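Local coordinates for xylanase and alpha-amylase inhibitor protein (PDB 3MU7) that inhibits xylanase and alpha-amylase and has the TIM-barrel fold of glycosyl hydrolase family 18, at residues 33-38 against 44-49; 6-11 against 120-125; 81-84 against 88-91. One frame throughout, in Å; residues are numbered along the deposited sequence.

Contact 1 of 3, residues 33-38 against 44-49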
# COMPACT_ATOMS: atom_id res chain seq x y z
N GLY A 33 4.46 2.93 -5.71
CA GLY A 33 5.57 2.09 -5.26
C GLY A 33 6.74 2.19 -6.23
O GLY A 33 6.51 2.19 -7.44
N PHE A 34 7.99 2.27 -5.76
CA PHE A 34 8.40 2.17 -4.35
C PHE A 34 9.64 3.01 -4.10
O PHE A 34 10.48 3.19 -5.00
CB PHE A 34 8.78 0.72 -4.00
CG PHE A 34 7.63 -0.22 -4.04
CD1 PHE A 34 6.79 -0.35 -2.94
CD2 PHE A 34 7.35 -0.94 -5.20
CE1 PHE A 34 5.69 -1.20 -2.99
CE2 PHE A 34 6.25 -1.78 -5.26
CZ PHE A 34 5.42 -1.91 -4.16
N LEU A 35 9.78 3.50 -2.87
CA LEU A 35 11.09 3.92 -2.38
C LEU A 35 11.75 2.63 -1.91
O LEU A 35 11.54 2.19 -0.77
CB LEU A 35 10.96 4.94 -1.24
CG LEU A 35 12.28 5.61 -0.86
CD1 LEU A 35 12.59 6.77 -1.80
CD2 LEU A 35 12.27 6.09 0.58
N ASN A 36 12.50 2.01 -2.81
CA ASN A 36 13.02 0.67 -2.58
C ASN A 36 14.48 0.62 -2.16
O ASN A 36 15.05 -0.47 -2.01
CB ASN A 36 12.82 -0.19 -3.83
CG ASN A 36 13.83 0.13 -4.91
OD1 ASN A 36 14.32 1.25 -5.02
ND2 ASN A 36 14.17 -0.88 -5.71
N THR A 37 15.08 1.80 -1.96
CA THR A 37 16.48 1.91 -1.60
C THR A 37 16.60 2.89 -0.45
O THR A 37 16.21 4.05 -0.57
CB THR A 37 17.31 2.43 -2.79
OG1 THR A 37 17.10 1.57 -3.91
CG2 THR A 37 18.79 2.46 -2.45
N PHE A 38 17.11 2.39 0.68
CA PHE A 38 17.42 3.21 1.84
C PHE A 38 18.15 2.36 2.87
O PHE A 38 18.15 1.14 2.78
CB PHE A 38 16.16 3.85 2.47
CG PHE A 38 15.07 2.87 2.83
CD1 PHE A 38 15.13 2.10 4.00
CD2 PHE A 38 13.95 2.74 2.02
CE1 PHE A 38 14.10 1.22 4.33
CE2 PHE A 38 12.92 1.86 2.35
CZ PHE A 38 12.99 1.10 3.50
N PRO A 44 18.69 7.51 -0.35
CA PRO A 44 17.34 7.06 -0.70
C PRO A 44 17.11 7.12 -2.20
O PRO A 44 17.58 8.04 -2.86
CB PRO A 44 16.45 8.08 0.02
CG PRO A 44 17.30 9.31 0.11
CD PRO A 44 18.67 8.80 0.38
N ALA A 45 16.40 6.13 -2.74
CA ALA A 45 16.09 6.12 -4.17
C ALA A 45 14.74 5.48 -4.43
O ALA A 45 14.34 4.53 -3.76
CB ALA A 45 17.19 5.41 -4.96
N LEU A 46 14.05 6.04 -5.41
CA LEU A 46 12.81 5.51 -5.94
C LEU A 46 13.08 4.52 -7.06
O LEU A 46 13.98 4.73 -7.88
CB LEU A 46 11.98 6.65 -6.51
CG LEU A 46 11.39 7.65 -5.52
CD1 LEU A 46 10.98 8.91 -6.26
CD2 LEU A 46 10.21 7.07 -4.74
N ASP A 47 12.30 3.46 -7.10
CA ASP A 47 12.16 2.66 -8.31
C ASP A 47 10.68 2.68 -8.63
O ASP A 47 9.90 1.90 -8.07
CB ASP A 47 12.68 1.23 -8.13
CG ASP A 47 12.60 0.42 -9.40
OD1 ASP A 47 11.95 0.85 -10.37
OD2 ASP A 47 13.19 -0.69 -9.42
N ILE A 48 10.30 3.61 -9.50
CA ILE A 48 8.93 3.72 -9.97
C ILE A 48 8.88 3.38 -11.46
O ILE A 48 8.22 4.05 -12.25
CB ILE A 48 8.30 5.11 -9.65
CG1 ILE A 48 9.17 6.26 -10.16
CG2 ILE A 48 8.05 5.23 -8.15
CD1 ILE A 48 8.48 7.63 -10.10
N SER A 49 9.61 2.33 -11.83
CA SER A 49 9.57 1.74 -13.17
C SER A 49 9.79 2.76 -14.28
O SER A 49 9.11 2.73 -15.31
CB SER A 49 8.26 0.97 -13.38
OG SER A 49 8.06 0.03 -12.35
O HOH W 1 15.77 -1.16 -8.00
O HOH W 2 16.09 2.58 -6.45
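Asn-36 and Thr-37 both face Ala-45, a classic beta bulge in the antiparallel hairpin that barrel strand 29-37 makes with the short strand 45-46. The evidence is a shared acceptor: Ala-45 O takes weak bonds from Asn-36 N, at 3.3 Å, and from Thr-37 N. Firmer backbone bonds flank it. Ala-45 N donates to Thr-37 O at 3.0 Å, while Phe-34 and Asp-47 exchange a pair of bonds, the shorter running from Asp-47 N to Phe-34 O at 2.8 Å. The peptide bond leading into Phe-34 is cis, a non-proline cis peptide of a kind known from other family 18 proteins.

The tightly packed part is apolar. Leu-35, its CG anti to the backbone N (chi1 -169°), brings CD1 to within 3.8 Å of Leu-46 CD2 and lays the same methyl against the Ala-45 carbonyl. Leu-92 and Tyr-95 of helix 86-101 also touch Leu-35, and Leu-72 and Phe-113 touch Leu-46. On the other face of the hairpin Thr-37 CB rests 3.7 Å from Ala-45 CB.

The solvent side is looser. Asn-36 and Asp-47 hold their amide and carboxylate planes 74° apart, and the Asn-36 amide lies against Asp-47 CB while its polar atoms turn to water. One water donates to Asn-36 OD1 and, weakly, to Leu-46 O. Asp-47 OD1 accepts from Ser-49 N in an Asx turn, whereas its OD2 takes a hydrogen, at 3.0 Å, from the water that Asn-36 ND2 reaches at 2.8 Å.

Contact 2 of 3, residues 6-11 against 120-125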
# COMPACT_ATOMS: atom_id res chain seq x y z
N ALA A 6 -8.05 0.13 -2.76
CA ALA A 6 -6.70 0.66 -2.82
C ALA A 6 -5.97 -0.06 -3.95
O ALA A 6 -6.14 -1.26 -4.14
CB ALA A 6 -5.98 0.45 -1.51
N VAL A 7 -5.14 0.66 -4.70
CA VAL A 7 -4.40 0.02 -5.77
C VAL A 7 -2.96 0.50 -5.78
O VAL A 7 -2.69 1.69 -5.56
CB VAL A 7 -5.10 0.24 -7.15
CG1 VAL A 7 -5.02 1.70 -7.60
CG2 VAL A 7 -4.54 -0.69 -8.22
N TYR A 8 -2.03 -0.41 -6.04
CA TYR A 8 -0.64 -0.03 -6.26
C TYR A 8 -0.45 0.47 -7.68
O TYR A 8 -0.98 -0.11 -8.64
CB TYR A 8 0.29 -1.19 -5.98
CG TYR A 8 0.60 -1.37 -4.51
CD1 TYR A 8 -0.18 -2.21 -3.71
CD2 TYR A 8 1.66 -0.69 -3.91
CE1 TYR A 8 0.11 -2.38 -2.35
CE2 TYR A 8 1.95 -0.85 -2.56
CZ TYR A 8 1.17 -1.69 -1.79
OH TYR A 8 1.43 -1.89 -0.45
N TRP A 9 0.33 1.53 -7.80
CA TRP A 9 0.68 2.14 -9.08
C TRP A 9 2.20 2.31 -9.12
O TRP A 9 2.83 2.46 -8.07
CB TRP A 9 -0.02 3.51 -9.22
CG TRP A 9 0.21 4.14 -10.56
CD1 TRP A 9 -0.58 4.00 -11.66
CD2 TRP A 9 1.31 4.97 -10.94
NE1 TRP A 9 -0.04 4.71 -12.71
CE2 TRP A 9 1.12 5.31 -12.30
CE3 TRP A 9 2.43 5.48 -10.27
CZ2 TRP A 9 2.02 6.11 -13.01
CZ3 TRP A 9 3.32 6.28 -10.97
CH2 TRP A 9 3.11 6.59 -12.33
N GLY A 10 2.78 2.26 -10.31
CA GLY A 10 4.20 2.55 -10.48
C GLY A 10 5.04 1.37 -10.92
O GLY A 10 6.26 1.48 -11.01
N GLN A 11 4.37 0.24 -11.19
CA GLN A 11 5.03 -1.04 -11.45
C GLN A 11 5.42 -1.31 -12.90
O GLN A 11 6.07 -2.32 -13.17
CB GLN A 11 4.15 -2.19 -10.93
CG GLN A 11 4.05 -2.26 -9.40
CD GLN A 11 3.29 -1.08 -8.79
OE1 GLN A 11 2.13 -0.82 -9.14
NE2 GLN A 11 3.93 -0.37 -7.87
N GLY A 120 0.13 10.15 2.74
CA GLY A 120 0.65 9.21 3.71
C GLY A 120 1.72 8.30 3.16
O GLY A 120 2.14 8.42 2.00
N ILE A 121 2.15 7.39 4.03
CA ILE A 121 3.23 6.45 3.76
C ILE A 121 2.74 5.03 4.00
O ILE A 121 2.13 4.74 5.03
CB ILE A 121 4.46 6.72 4.68
CG1 ILE A 121 4.98 8.17 4.55
CG2 ILE A 121 5.57 5.68 4.44
CD1 ILE A 121 5.47 8.55 3.16
N ASP A 122 3.05 4.16 3.04
CA ASP A 122 2.70 2.75 3.10
C ASP A 122 3.95 1.92 3.37
O ASP A 122 4.94 2.03 2.65
CB ASP A 122 2.06 2.35 1.77
CG ASP A 122 1.76 0.88 1.67
OD1 ASP A 122 0.92 0.39 2.46
OD2 ASP A 122 2.34 0.22 0.79
N PHE A 123 3.90 1.09 4.41
CA PHE A 123 5.02 0.22 4.79
C PHE A 123 4.86 -1.12 4.07
O PHE A 123 4.13 -2.01 4.53
CB PHE A 123 5.02 -0.05 6.30
CG PHE A 123 5.57 1.06 7.16
CD1 PHE A 123 6.45 0.76 8.19
CD2 PHE A 123 5.20 2.39 6.97
CE1 PHE A 123 6.95 1.76 9.04
CE2 PHE A 123 5.70 3.40 7.80
CZ PHE A 123 6.58 3.07 8.84
N HIS A 124 5.53 -1.29 2.94
CA HIS A 124 5.50 -2.56 2.19
C HIS A 124 6.84 -3.28 2.43
O HIS A 124 7.61 -3.55 1.50
CB HIS A 124 5.24 -2.29 0.70
CG HIS A 124 4.87 -3.50 -0.11
ND1 HIS A 124 3.63 -3.62 -0.70
CD2 HIS A 124 5.56 -4.61 -0.44
CE1 HIS A 124 3.57 -4.77 -1.36
NE2 HIS A 124 4.73 -5.38 -1.22
N ILE A 125 7.10 -3.58 3.69
CA ILE A 125 8.37 -4.16 4.12
C ILE A 125 8.29 -5.67 3.99
O ILE A 125 7.56 -6.33 4.73
CB ILE A 125 8.73 -3.74 5.56
CG1 ILE A 125 8.69 -2.21 5.71
CG2 ILE A 125 10.07 -4.33 5.98
CD1 ILE A 125 9.50 -1.41 4.68
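The Tyr-8 ring has Asp-122 OD2 at its edge, near the ring plane, and is met on its face by the edge of the His-124 ring in an offset edge-to-face pair, with centroids 5.2 Å apart and planes at 88°. The Tyr-8 hydroxyl in turn lies at the edge of His-124 and in its plane. This hydroxyl works both ways: it donates to Asp-122 OD2 at 2.6 Å, on the syn side of the carboxylate, and accepts from His-124 ND1 at 2.8 Å along a nearly straight bond (174°). A phenylalanine in place of Tyr-8 would probably leave His-124 ND1 without its acceptor and the imidazole freer to turn. Ser-73 also donates to Asp-122 OD2, while Thr-153 and Trp-178 bind OD1, so four bonds grip the buried carboxylate. Strand 120-125 carries part of the sequence matching the DxxDxDxE signature of family 18 chitinases, and His-124 occupies the position of its third aspartate, a change consistent with an inhibitor rather than an active chitinase. Tyr-8 thus spans the barrel interior from strand 5-9 to strand 120-125, past strands 29-37 and 69-76, while Phe-123 points outward onto helix 133-144.

Contact 3 of 3, residues 81-84 against 88-91; sequences YSLD and DAND
Leu-83 and Asp-88 are the closest backbone pair, their CA atoms 5.6 Å apart, where an irregular segment runs up to the opening turns of a helix. Ser-82 is extended, and Leu-83 then breaks the line with phi -150° and psi 59°; residues 88-91 keep helical backbone angles throughout. No direct hydrogen bond joins the two segments, so side chains and a water make the contact.

Leu-83 supplies most of the apolar part with its two methyl branches. With CG anti to the backbone N (chi1 -151°), the leucine runs alongside Asp-88 in the opposite direction. Its CD1 lies 3.8 Å from Asp-88 CB and slightly closer to the carbonyl oxygen of that residue, while CD2 rests 4.0 Å from Ala-89 CB. Tyr-133 and Leu-136 of helix 133-144 touch the same leucine.

This is a beta-alpha connection of the TIM barrel: residues 81-84 belong to the loop that leaves strand 69-76, and residues 88-91 to helix 86-101, which follows it. Here the chain folds back so that the loop packs on the first part of its own helix.

The polar part lies around a single water. It accepts from Asp-84 N at 2.8 Å, donates to Asp-88 OD2 at 2.7 Å, and is hydrogen-bonded to Ser-82 OG, also at 2.8 Å. The same Asp-88 oxygen accepts from Gly-40 N, so a backbone amide and a water share it, which probably offsets the like charge of Asp-84, whose OD2 stands 5.9 Å from Asp-88 OD2.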
# COMPACT_ATOMS: atom_id res chain seq x y z
N TYR A 81 16.85 -2.30 0.51
CA TYR A 81 16.40 -1.48 1.60
C TYR A 81 16.56 -2.23 2.90
O TYR A 81 16.34 -3.44 2.97
CB TYR A 81 14.95 -1.00 1.40
CG TYR A 81 13.89 -2.07 1.32
CD1 TYR A 81 13.27 -2.55 2.48
CD2 TYR A 81 13.46 -2.56 0.09
CE1 TYR A 81 12.27 -3.50 2.42
CE2 TYR A 81 12.46 -3.53 0.01
CZ TYR A 81 11.86 -3.99 1.18
OH TYR A 81 10.86 -4.93 1.12
N SER A 82 16.97 -1.50 3.93
CA SER A 82 17.10 -2.05 5.26
C SER A 82 17.05 -0.90 6.23
O SER A 82 17.19 0.26 5.84
CB SER A 82 18.42 -2.81 5.42
OG SER A 82 19.52 -1.94 5.27
N LEU A 83 16.84 -1.22 7.50
CA LEU A 83 16.66 -0.21 8.50
C LEU A 83 17.16 -0.75 9.82
O LEU A 83 16.42 -0.82 10.81
CB LEU A 83 15.18 0.17 8.57
CG LEU A 83 14.97 1.61 9.01
CD1 LEU A 83 15.22 2.59 7.88
CD2 LEU A 83 13.58 1.77 9.58
N ASP A 84 18.43 -1.12 9.83
CA ASP A 84 19.04 -1.78 10.98
C ASP A 84 19.40 -0.85 12.15
O ASP A 84 19.33 -1.29 13.30
CB ASP A 84 20.27 -2.59 10.55
CG ASP A 84 19.92 -3.76 9.64
OD1 ASP A 84 18.88 -4.41 9.85
OD2 ASP A 84 20.70 -4.03 8.70
N ASP A 88 19.25 5.19 10.96
CA ASP A 88 18.55 4.91 9.70
C ASP A 88 17.07 5.27 9.80
O ASP A 88 16.51 5.86 8.87
CB ASP A 88 18.68 3.43 9.31
CG ASP A 88 20.04 3.07 8.73
OD1 ASP A 88 20.87 3.96 8.46
OD2 ASP A 88 20.28 1.86 8.53
N ALA A 89 16.43 4.91 10.91
CA ALA A 89 15.01 5.19 11.11
C ALA A 89 14.74 6.69 11.18
O ALA A 89 13.83 7.19 10.52
CB ALA A 89 14.49 4.49 12.36
N ASN A 90 15.54 7.41 11.97
CA ASN A 90 15.46 8.87 12.06
C ASN A 90 15.61 9.50 10.67
O ASN A 90 14.82 10.33 10.26
CB ASN A 90 16.58 9.37 13.00
CG ASN A 90 16.54 10.89 13.28
OD1 ASN A 90 15.47 11.52 13.40
ND2 ASN A 90 17.74 11.45 13.52
N ASP A 91 16.65 9.07 9.96
CA ASP A 91 16.97 9.62 8.65
C ASP A 91 15.83 9.43 7.67
O ASP A 91 15.45 10.36 6.96
CB ASP A 91 18.24 8.98 8.10
CG ASP A 91 19.47 9.33 8.90
OD1 ASP A 91 19.42 10.27 9.71
OD2 ASP A 91 20.49 8.64 8.70
O HOH W 3 20.25 -0.66 7.70

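Overall arrangement
Contact 2 sits about 3 Å from the centre of the chain, and contacts 1 and 3 lie successively farther out, with centres about 14 and 19 Å away. Strands 5-9 and 29-37 are sheet neighbours, so contacts 1 and 2 meet directly: Gly-33 N lies 2.9 Å from Trp-9 O, and Ser-49 OG 2.7 Å from Gly-10 O, both probable hydrogen bonds. Phe-34 also packs edge-to-face with His-124, bringing the hairpin strand to what probably corresponds to the catalytic centre of family 18 chitinases. Contact 3 joins contact 1 through Phe-38 O and Ser-82 N, 3.1 Å apart. A bound PEG is distant, about 13 Å from the His-124 side chain.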